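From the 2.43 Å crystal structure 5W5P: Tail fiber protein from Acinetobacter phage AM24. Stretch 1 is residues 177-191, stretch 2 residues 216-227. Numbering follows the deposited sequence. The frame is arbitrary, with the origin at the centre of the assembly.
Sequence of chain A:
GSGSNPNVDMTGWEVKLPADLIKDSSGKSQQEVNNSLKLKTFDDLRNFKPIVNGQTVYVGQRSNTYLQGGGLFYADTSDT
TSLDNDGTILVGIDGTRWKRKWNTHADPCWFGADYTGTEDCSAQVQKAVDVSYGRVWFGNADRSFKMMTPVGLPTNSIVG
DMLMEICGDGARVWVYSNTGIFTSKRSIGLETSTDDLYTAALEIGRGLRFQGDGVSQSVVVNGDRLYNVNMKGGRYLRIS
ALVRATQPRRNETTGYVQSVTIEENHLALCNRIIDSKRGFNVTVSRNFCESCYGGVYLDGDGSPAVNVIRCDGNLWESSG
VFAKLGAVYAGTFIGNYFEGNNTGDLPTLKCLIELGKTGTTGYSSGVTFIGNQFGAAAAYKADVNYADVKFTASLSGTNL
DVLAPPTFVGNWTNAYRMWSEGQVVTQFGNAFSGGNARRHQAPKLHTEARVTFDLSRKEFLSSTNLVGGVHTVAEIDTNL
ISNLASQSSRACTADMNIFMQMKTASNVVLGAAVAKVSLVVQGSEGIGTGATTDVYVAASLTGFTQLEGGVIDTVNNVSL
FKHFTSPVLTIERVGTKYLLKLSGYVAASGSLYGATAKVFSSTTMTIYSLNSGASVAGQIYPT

Stretch 1, residues 177-191: SNTGIFTSKRSIGLE
Stretch 2 216-227: SQSVVVNGDRLY

The two stretches run side by side in the same direction: S177 lies abreast of S218 (CA-CA 4.8 Å), G180 of N222 (4.3 Å) and S184 of R225 (5.4 Å). Together they bury 768 Å², with R225, V219 and N222 contributing the largest areas of stretch 2.

V219 is extended (phi/psi -126/133), its CB directed toward stretch 1 and chi1 t; CG1 lies 3.7 Å from T179 O. Its carbonyl O accepts from I181 N at 3.0 Å (155°) and meets G180 CA at 3.3 Å in a CA-H...O contact. G180, at 134/116, also comes close to N222, and the lack of a side chain permits this: an ideal G180 CB would fall 2.6 Å from N222 N, a clash, and these backbone angles would in any case jam it against the carbonyl O of T179. The chain then turns a corner at V220 (-89/-56), whose O accepts from F182 N at 3.1 Å and sits at the edge of the F182 ring (chi1 m).

Beyond the corner, F182 in strand 182-184 bridges V221 (CA-CA 5.2 Å), and N222 N donates to F182 O at 3.0 Å (162°). The N222 side chain, chi1 t, points toward stretch 1; water 1 accepts from its ND2 at 2.8 Å and donates to G180 O at 2.7 Å, so one solvent molecule joins the amide to the opposing backbone. L226 (m, t) adds apolar contact, CD1 lying 4.1 Å from F182 CB.

R225 covers most, 98 Å². With chi1 to chi4 m, m, t and 179°, its CG passes 3.2 Å from T183 OG1 and 3.7 Å from S187 OG. The guanidinium reaches the carbonyl following the type II turn S187-L190: NH2 donates to E191 O at 2.7 Å (153°), near the guanidinium plane. Water 2 reinforces this link, accepting from R225 NE at 2.8 Å and donating to E191 O at 2.9 Å.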

# COMPACT_ATOMS: atom_id res chain seq x y z
N SER A 177 -9.61 -29.42 -14.34
CA SER A 177 -8.81 -28.99 -15.48
C SER A 177 -7.35 -28.87 -15.05
O SER A 177 -7.06 -28.29 -14.00
CB SER A 177 -9.30 -27.65 -16.04
OG SER A 177 -8.46 -27.19 -17.07
N ASN A 178 -6.46 -29.40 -15.88
CA ASN A 178 -5.02 -29.27 -15.68
C ASN A 178 -4.47 -27.96 -16.23
O ASN A 178 -3.33 -27.61 -15.91
CB ASN A 178 -4.29 -30.45 -16.33
CG ASN A 178 -2.90 -30.66 -15.77
OD1 ASN A 178 -2.57 -30.17 -14.68
ND2 ASN A 178 -2.07 -31.39 -16.51
N THR A 179 -5.25 -27.23 -17.02
CA THR A 179 -4.78 -26.02 -17.68
C THR A 179 -5.59 -24.77 -17.36
O THR A 179 -5.05 -23.67 -17.45
CB THR A 179 -4.76 -26.21 -19.21
OG1 THR A 179 -6.10 -26.40 -19.68
CG2 THR A 179 -3.91 -27.41 -19.59
N GLY A 180 -6.87 -24.92 -17.00
CA GLY A 180 -7.73 -23.78 -16.73
C GLY A 180 -9.09 -23.90 -17.38
O GLY A 180 -9.19 -23.93 -18.62
N ILE A 181 -10.16 -23.97 -16.58
CA ILE A 181 -11.50 -24.11 -17.15
C ILE A 181 -11.92 -22.87 -17.92
O ILE A 181 -12.85 -22.94 -18.73
CB ILE A 181 -12.56 -24.42 -16.07
CG1 ILE A 181 -12.39 -23.48 -14.87
CG2 ILE A 181 -12.52 -25.89 -15.67
CD1 ILE A 181 -13.66 -23.29 -14.09
N PHE A 182 -11.26 -21.74 -17.69
CA PHE A 182 -11.52 -20.52 -18.44
C PHE A 182 -10.25 -20.12 -19.17
O PHE A 182 -9.17 -20.06 -18.56
CB PHE A 182 -12.00 -19.41 -17.51
CG PHE A 182 -13.42 -19.58 -17.05
CD1 PHE A 182 -14.47 -19.52 -17.97
CD2 PHE A 182 -13.71 -19.84 -15.72
CE1 PHE A 182 -15.78 -19.70 -17.56
CE2 PHE A 182 -15.03 -20.02 -15.30
CZ PHE A 182 -16.06 -19.95 -16.23
N THR A 183 -10.38 -19.88 -20.47
CA THR A 183 -9.24 -19.50 -21.30
C THR A 183 -9.77 -18.60 -22.41
O THR A 183 -10.93 -18.18 -22.40
CB THR A 183 -8.53 -20.75 -21.83
OG1 THR A 183 -7.36 -20.36 -22.55
CG2 THR A 183 -9.45 -21.54 -22.75
N SER A 184 -8.92 -18.31 -23.39
CA SER A 184 -9.36 -17.55 -24.55
C SER A 184 -9.97 -18.50 -25.57
O SER A 184 -9.47 -19.61 -25.79
CB SER A 184 -8.19 -16.79 -25.17
OG SER A 184 -7.27 -17.68 -25.78
N LYS A 185 -11.07 -18.06 -26.19
CA LYS A 185 -11.72 -18.89 -27.20
C LYS A 185 -10.81 -19.14 -28.39
O LYS A 185 -10.81 -20.24 -28.96
CB LYS A 185 -13.03 -18.26 -27.65
CG LYS A 185 -13.82 -19.11 -28.64
CD LYS A 185 -15.09 -18.40 -29.10
CE LYS A 185 -16.34 -19.08 -28.57
NZ LYS A 185 -17.03 -19.92 -29.59
N ARG A 186 -10.01 -18.14 -28.78
CA ARG A 186 -9.22 -18.29 -30.00
C ARG A 186 -8.01 -19.20 -29.81
O ARG A 186 -7.35 -19.53 -30.80
CB ARG A 186 -8.76 -16.92 -30.52
CG ARG A 186 -7.86 -16.14 -29.60
CD ARG A 186 -7.37 -14.89 -30.30
NE ARG A 186 -6.63 -14.00 -29.42
CZ ARG A 186 -5.97 -12.92 -29.82
NH1 ARG A 186 -5.95 -12.60 -31.11
NH2 ARG A 186 -5.33 -12.16 -28.95
N SER A 187 -7.71 -19.61 -28.58
CA SER A 187 -6.69 -20.61 -28.33
C SER A 187 -7.22 -22.04 -28.37
O SER A 187 -6.42 -22.98 -28.40
CB SER A 187 -6.02 -20.36 -26.97
OG SER A 187 -6.85 -20.80 -25.91
N ILE A 188 -8.54 -22.23 -28.36
CA ILE A 188 -9.11 -23.57 -28.39
C ILE A 188 -8.84 -24.20 -29.75
O ILE A 188 -9.17 -23.63 -30.79
CB ILE A 188 -10.61 -23.53 -28.07
CG1 ILE A 188 -10.83 -23.03 -26.64
CG2 ILE A 188 -11.23 -24.92 -28.26
CD1 ILE A 188 -12.27 -22.75 -26.30
N GLY A 189 -8.24 -25.39 -29.74
CA GLY A 189 -7.75 -26.03 -30.94
C GLY A 189 -6.30 -25.72 -31.26
O GLY A 189 -5.70 -26.43 -32.07
N LEU A 190 -5.73 -24.68 -30.65
CA LEU A 190 -4.33 -24.32 -30.81
C LEU A 190 -3.71 -24.04 -29.46
O LEU A 190 -3.01 -23.04 -29.26
CB LEU A 190 -4.17 -23.11 -31.73
CG LEU A 190 -4.89 -23.16 -33.07
CD1 LEU A 190 -5.35 -21.77 -33.48
CD2 LEU A 190 -3.98 -23.78 -34.12
N GLU A 191 -3.96 -24.93 -28.50
CA GLU A 191 -3.62 -24.67 -27.11
C GLU A 191 -2.11 -24.55 -26.91
O GLU A 191 -1.66 -23.81 -26.02
CB GLU A 191 -4.21 -25.76 -26.22
CG GLU A 191 -5.73 -25.69 -26.09
CD GLU A 191 -6.48 -26.49 -27.15
OE1 GLU A 191 -5.86 -26.89 -28.16
OE2 GLU A 191 -7.70 -26.71 -26.97
N SER A 216 -7.38 -34.42 -7.62
CA SER A 216 -7.24 -34.28 -9.06
C SER A 216 -6.87 -32.83 -9.35
O SER A 216 -6.82 -31.99 -8.46
CB SER A 216 -8.53 -34.68 -9.78
OG SER A 216 -9.60 -33.85 -9.38
N GLN A 217 -6.62 -32.54 -10.63
CA GLN A 217 -6.16 -31.22 -11.03
C GLN A 217 -7.34 -30.29 -11.26
O GLN A 217 -8.30 -30.65 -11.96
CB GLN A 217 -5.30 -31.32 -12.30
CG GLN A 217 -3.88 -31.79 -12.03
CD GLN A 217 -3.17 -30.95 -10.98
OE1 GLN A 217 -3.01 -29.74 -11.13
NE2 GLN A 217 -2.72 -31.60 -9.91
N SER A 218 -7.27 -29.10 -10.66
CA SER A 218 -8.30 -28.07 -10.82
C SER A 218 -7.62 -26.71 -10.95
O SER A 218 -7.02 -26.22 -9.99
CB SER A 218 -9.27 -28.07 -9.64
OG SER A 218 -8.59 -28.02 -8.40
N VAL A 219 -7.74 -26.10 -12.12
CA VAL A 219 -7.21 -24.77 -12.39
C VAL A 219 -8.35 -23.92 -12.92
O VAL A 219 -9.11 -24.36 -13.79
CB VAL A 219 -6.05 -24.82 -13.41
CG1 VAL A 219 -5.62 -23.41 -13.80
CG2 VAL A 219 -4.87 -25.63 -12.84
N VAL A 220 -8.48 -22.70 -12.39
CA VAL A 220 -9.62 -21.84 -12.72
C VAL A 220 -9.29 -20.99 -13.95
O VAL A 220 -10.01 -21.03 -14.95
CB VAL A 220 -10.03 -20.95 -11.53
CG1 VAL A 220 -11.26 -20.12 -11.88
CG2 VAL A 220 -10.29 -21.81 -10.30
N VAL A 221 -8.20 -20.23 -13.88
CA VAL A 221 -7.82 -19.30 -14.93
C VAL A 221 -6.58 -19.83 -15.64
O VAL A 221 -5.57 -20.15 -14.99
CB VAL A 221 -7.57 -17.89 -14.37
CG1 VAL A 221 -6.90 -17.01 -15.42
CG2 VAL A 221 -8.88 -17.26 -13.90
N ASN A 222 -6.65 -19.93 -16.96
CA ASN A 222 -5.48 -20.23 -17.79
C ASN A 222 -4.74 -18.93 -18.03
O ASN A 222 -5.14 -18.11 -18.87
CB ASN A 222 -5.90 -20.87 -19.11
CG ASN A 222 -4.72 -21.43 -19.88
OD1 ASN A 222 -3.61 -20.91 -19.81
ND2 ASN A 222 -4.96 -22.50 -20.64
N GLY A 223 -3.65 -18.72 -17.29
CA GLY A 223 -2.89 -17.49 -17.39
C GLY A 223 -2.08 -17.35 -18.66
O GLY A 223 -1.54 -16.27 -18.91
N ASP A 224 -1.96 -18.43 -19.45
CA ASP A 224 -1.31 -18.31 -20.76
C ASP A 224 -2.14 -17.47 -21.71
O ASP A 224 -1.58 -16.86 -22.63
CB ASP A 224 -1.11 -19.70 -21.38
CG ASP A 224 0.01 -20.48 -20.74
OD1 ASP A 224 1.14 -19.95 -20.63
OD2 ASP A 224 -0.24 -21.64 -20.36
N ARG A 225 -3.46 -17.43 -21.52
CA ARG A 225 -4.38 -16.85 -22.50
C ARG A 225 -5.28 -15.75 -21.95
O ARG A 225 -5.96 -15.10 -22.73
CB ARG A 225 -5.28 -17.94 -23.11
CG ARG A 225 -4.54 -19.17 -23.56
CD ARG A 225 -3.39 -18.83 -24.51
NE ARG A 225 -2.74 -20.03 -25.04
CZ ARG A 225 -1.72 -20.00 -25.89
NH1 ARG A 225 -1.24 -18.84 -26.32
NH2 ARG A 225 -1.18 -21.14 -26.32
N LEU A 226 -5.29 -15.53 -20.63
CA LEU A 226 -6.14 -14.54 -20.00
C LEU A 226 -5.26 -13.48 -19.34
O LEU A 226 -4.58 -13.77 -18.35
CB LEU A 226 -7.07 -15.19 -18.98
CG LEU A 226 -8.10 -16.16 -19.59
CD1 LEU A 226 -9.11 -16.66 -18.56
CD2 LEU A 226 -8.81 -15.49 -20.76
N TYR A 227 -5.26 -12.28 -19.91
CA TYR A 227 -4.51 -11.14 -19.38
C TYR A 227 -5.49 -10.11 -18.83
O TYR A 227 -6.68 -10.13 -19.13
CB TYR A 227 -3.63 -10.49 -20.46
CG TYR A 227 -2.63 -11.41 -21.12
CD1 TYR A 227 -2.23 -12.60 -20.52
CD2 TYR A 227 -2.07 -11.08 -22.35
CE1 TYR A 227 -1.31 -13.43 -21.12
CE2 TYR A 227 -1.14 -11.91 -22.97
CZ TYR A 227 -0.77 -13.09 -22.35
OH TYR A 227 0.15 -13.92 -22.94
O HOH W 1 -7.28 -24.07 -20.46
O HOH W 2 -3.45 -22.56 -24.13